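Local coordinates for protein dTDP-4-dehydrorhamnose 3,5-epimerase (PDB 6C46) that probably catalyses the epimerization of a dTDP-4-keto-6-deoxy sugar at its 3' and 5' positions in dTDP-L-rhamnose biosynthesis, at residues S159-D164 with P182-K187. Residues are numbered along the deposited sequence; the frame is centred on the assembly and turned at random.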
ATOM      1  N   SER A 159       7.996   2.990  32.429  1.00 28.79           N
ATOM      2  CA  SER A 159       8.806   4.078  32.982  1.00 34.93           C
ATOM      3  C   SER A 159      10.283   3.981  32.598  1.00 33.77           C
ATOM      4  O   SER A 159      10.976   5.006  32.599  1.00 29.60           O
ATOM      5  CB  SER A 159       8.661   4.121  34.506  1.00 35.31           C
ATOM      6  OG  SER A 159       9.109   2.908  35.078  1.00 35.50           O
ATOM      7  N   ASP A 160      10.789   2.788  32.275  1.00 29.30           N
ATOM      8  CA  ASP A 160      12.163   2.698  31.794  1.00 29.19           C
ATOM      9  C   ASP A 160      12.303   3.311  30.404  1.00 30.70           C
ATOM     10  O   ASP A 160      13.289   4.001  30.124  1.00 28.34           O
ATOM     11  CB  ASP A 160      12.640   1.245  31.786  1.00 27.80           C
ATOM     12  CG  ASP A 160      12.847   0.682  33.196  1.00 32.51           C
ATOM     13  OD1 ASP A 160      13.106   1.457  34.128  1.00 33.43           O
ATOM     14  OD2 ASP A 160      12.789  -0.545  33.367  1.00 37.57           O
ATOM     15  N   LEU A 161      11.319   3.088  29.523  1.00 22.99           N
ATOM     16  CA  LEU A 161      11.396   3.664  28.186  1.00 21.99           C
ATOM     17  C   LEU A 161      11.033   5.140  28.186  1.00 24.24           C
ATOM     18  O   LEU A 161      11.585   5.911  27.389  1.00 22.07           O
ATOM     19  CB  LEU A 161      10.469   2.915  27.238  1.00 17.38           C
ATOM     20  CG  LEU A 161      10.743   1.418  27.127  1.00 27.63           C
ATOM     21  CD1 LEU A 161       9.791   0.797  26.113  1.00 21.69           C
ATOM     22  CD2 LEU A 161      12.206   1.200  26.740  1.00 23.69           C
ATOM     23  N   SER A 162      10.100   5.534  29.048  1.00 23.65           N
ATOM     24  CA  SER A 162       9.660   6.924  29.167  0.52 27.46           C
ATOM     25  C   SER A 162       9.341   7.541  27.800  1.00 26.00           C
ATOM     26  O   SER A 162       9.811   8.621  27.453  1.00 27.58           O
ATOM     27  CB  SER A 162      10.708   7.751  29.915  0.52 28.07           C
ATOM     28  OG  SER A 162      10.216   9.039  30.237  0.52 27.22           O
ATOM     29  N   ILE A 163       8.511   6.848  27.018  1.00 21.76           N
ATOM     30  CA  ILE A 163       8.151   7.351  25.697  1.00 19.67           C
ATOM     31  C   ILE A 163       7.231   8.560  25.818  1.00 22.72           C
ATOM     32  O   ILE A 163       6.285   8.567  26.615  1.00 23.14           O
ATOM     33  CB  ILE A 163       7.490   6.239  24.868  1.00 16.83           C
ATOM     34  CG1 ILE A 163       8.500   5.126  24.612  1.00 19.70           C
ATOM     35  CG2 ILE A 163       6.920   6.803  23.547  1.00 16.20           C
ATOM     36  CD1 ILE A 163       7.836   3.823  24.191  1.00 17.04           C
ATOM     37  N   ASP A 164       7.487   9.583  25.002  1.00 22.74           N
ATOM     38  CA  ASP A 164       6.601  10.738  24.878  1.00 23.62           C
ATOM     39  C   ASP A 164       5.532  10.426  23.829  1.00 24.43           C
ATOM     40  O   ASP A 164       5.820  10.408  22.628  1.00 24.28           O
ATOM     41  CB  ASP A 164       7.410  11.970  24.481  1.00 30.60           C
ATOM     42  CG  ASP A 164       6.568  13.233  24.384  1.00 36.24           C
ATOM     43  OD1 ASP A 164       5.345  13.172  24.628  1.00 32.48           O
ATOM     44  OD2 ASP A 164       7.150  14.303  24.088  1.00 36.89           O
ATOM     45  N   PRO A 182       2.910  -6.357  29.742  1.00 23.50           N
ATOM     46  CA  PRO A 182       4.000  -6.424  30.723  1.00 25.61           C
ATOM     47  C   PRO A 182       5.045  -5.332  30.511  1.00 20.01           C
ATOM     48  O   PRO A 182       5.274  -4.845  29.403  1.00 21.89           O
ATOM     49  CB  PRO A 182       4.611  -7.814  30.492  1.00 26.28           C
ATOM     50  CG  PRO A 182       3.600  -8.572  29.667  1.00 28.22           C
ATOM     51  CD  PRO A 182       2.842  -7.552  28.882  1.00 21.80           C
ATOM     52  N   ALA A 183       5.728  -4.990  31.605  1.00 20.91           N
ATOM     53  CA  ALA A 183       6.774  -3.971  31.564  1.00 20.66           C
ATOM     54  C   ALA A 183       7.927  -4.399  30.658  1.00 26.20           C
ATOM     55  O   ALA A 183       8.136  -5.587  30.373  1.00 21.67           O
ATOM     56  CB  ALA A 183       7.305  -3.701  32.989  1.00 22.04           C
ATOM     57  N   PHE A 184       8.691  -3.401  30.205  1.00 23.41           N
ATOM     58  CA  PHE A 184       9.882  -3.661  29.395  1.00 24.14           C
ATOM     59  C   PHE A 184      10.837  -4.617  30.105  1.00 22.82           C
ATOM     60  O   PHE A 184      11.361  -5.552  29.493  1.00 22.54           O
ATOM     61  CB  PHE A 184      10.552  -2.313  29.062  1.00 23.72           C
ATOM     62  CG  PHE A 184      11.974  -2.408  28.573  1.00 19.90           C
ATOM     63  CD1 PHE A 184      12.281  -2.869  27.313  1.00 23.23           C
ATOM     64  CD2 PHE A 184      13.017  -2.008  29.406  1.00 27.68           C
ATOM     65  CE1 PHE A 184      13.629  -2.929  26.878  1.00 24.55           C
ATOM     66  CE2 PHE A 184      14.340  -2.061  28.990  1.00 30.90           C
ATOM     67  CZ  PHE A 184      14.648  -2.521  27.726  1.00 23.15           C
ATOM     68  N   LYS A 185      11.028  -4.448  31.415  1.00 23.18           N
ATOM     69  CA  LYS A 185      11.992  -5.291  32.115  0.50 25.19           C
ATOM     70  C   LYS A 185      11.513  -6.725  32.256  1.00 25.41           C
ATOM     71  O   LYS A 185      12.324  -7.606  32.550  1.00 27.35           O
ATOM     72  CB  LYS A 185      12.306  -4.725  33.503  0.50 24.06           C
ATOM     73  CG  LYS A 185      13.524  -3.849  33.560  0.50 27.60           C
ATOM     74  CD  LYS A 185      13.802  -3.415  34.992  0.50 36.72           C
ATOM     75  CE  LYS A 185      12.586  -2.736  35.623  0.50 42.15           C
ATOM     76  NZ  LYS A 185      12.848  -2.360  37.048  0.50 46.69           N
ATOM     77  N   ASP A 186      10.218  -6.983  32.057  1.00 23.49           N
ATOM     78  CA  ASP A 186       9.702  -8.346  32.142  1.00 24.24           C
ATOM     79  C   ASP A 186      10.002  -9.170  30.899  1.00 25.91           C
ATOM     80  O   ASP A 186       9.808 -10.390  30.922  1.00 29.81           O
ATOM     81  CB  ASP A 186       8.184  -8.354  32.331  1.00 21.93           C
ATOM     82  CG  ASP A 186       7.749  -7.933  33.718  1.00 35.52           C
ATOM     83  OD1 ASP A 186       8.603  -7.747  34.613  1.00 32.68           O
ATOM     84  OD2 ASP A 186       6.522  -7.814  33.908  1.00 44.18           O
ATOM     85  N   LYS A 187      10.418  -8.530  29.815  1.00 21.17           N
ATOM     86  CA  LYS A 187      10.893  -9.216  28.616  1.00 24.43           C
ATOM     87  C   LYS A 187       9.834 -10.140  28.009  1.00 27.98           C
ATOM     88  O   LYS A 187      10.069 -11.320  27.773  1.00 28.43           O
ATOM     89  CB  LYS A 187      12.184  -9.980  28.914  1.00 27.44           C
ATOM     90  CG  LYS A 187      13.329  -9.031  29.276  1.00 37.27           C
ATOM     91  CD  LYS A 187      14.584  -9.778  29.677  1.00 46.13           C
ATOM     92  CE  LYS A 187      15.741  -8.818  29.951  1.00 53.60           C
ATOM     93  NZ  LYS A 187      17.004  -9.556  30.254  1.00 59.21           N
TER
HETATM   94  O   HOH W   1      10.460  -1.899  32.629  1.00 19.77           O
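L161 lays one methyl over a face of the F184 ring. The methyl carbon CD2 of L161 is 4.1 Å from the centre of the F184 ring, 12° off its normal. This is a CH-pi contact, and the two side chains cross at about a right angle. CB of F184 points toward 159-164, and with chi1 at 164° CG lies opposite the backbone N, which stands the ring beside L161. D160 adds an oblique apolar touch, with its CB 4.0 Å from F184 CD2. These three residues make the packed part of the contact.

The polar side is looser. No direct hydrogen bond joins the two segments. Instead a water donates to D160 OD2 at 2.8 Å and accepts from the backbone N of K185 at 2.9 Å. The side chains of D160 and K185 run roughly perpendicular, with the carbons of K185 against OD2. K185 was deposited in two conformers, consistent with a side chain that is not held in one place. In one of them K185 CE is 3.2 Å from D160 OD2, and K185 NZ is 4.1 Å from D160 OD2, too far for a salt bridge. The opposite charges may still attract weakly. D160 and K185 are both exposed.

D158 ties the two segments together from just outside. Its OD1 accepts from F184 N and its OD2 from L161 N. The 3-10 segment 184-186 follows helix 176-179 near the C-terminus, while 159-164 is a loop after strand 151-153. The contact therefore joins two surface loops at the periphery of the cupin fold, its centre about 17 Å from the centre of the chain. F184 also touches L96 and V154, and L161 reaches L69 of strand 66-72 and C106 of strand 106-112.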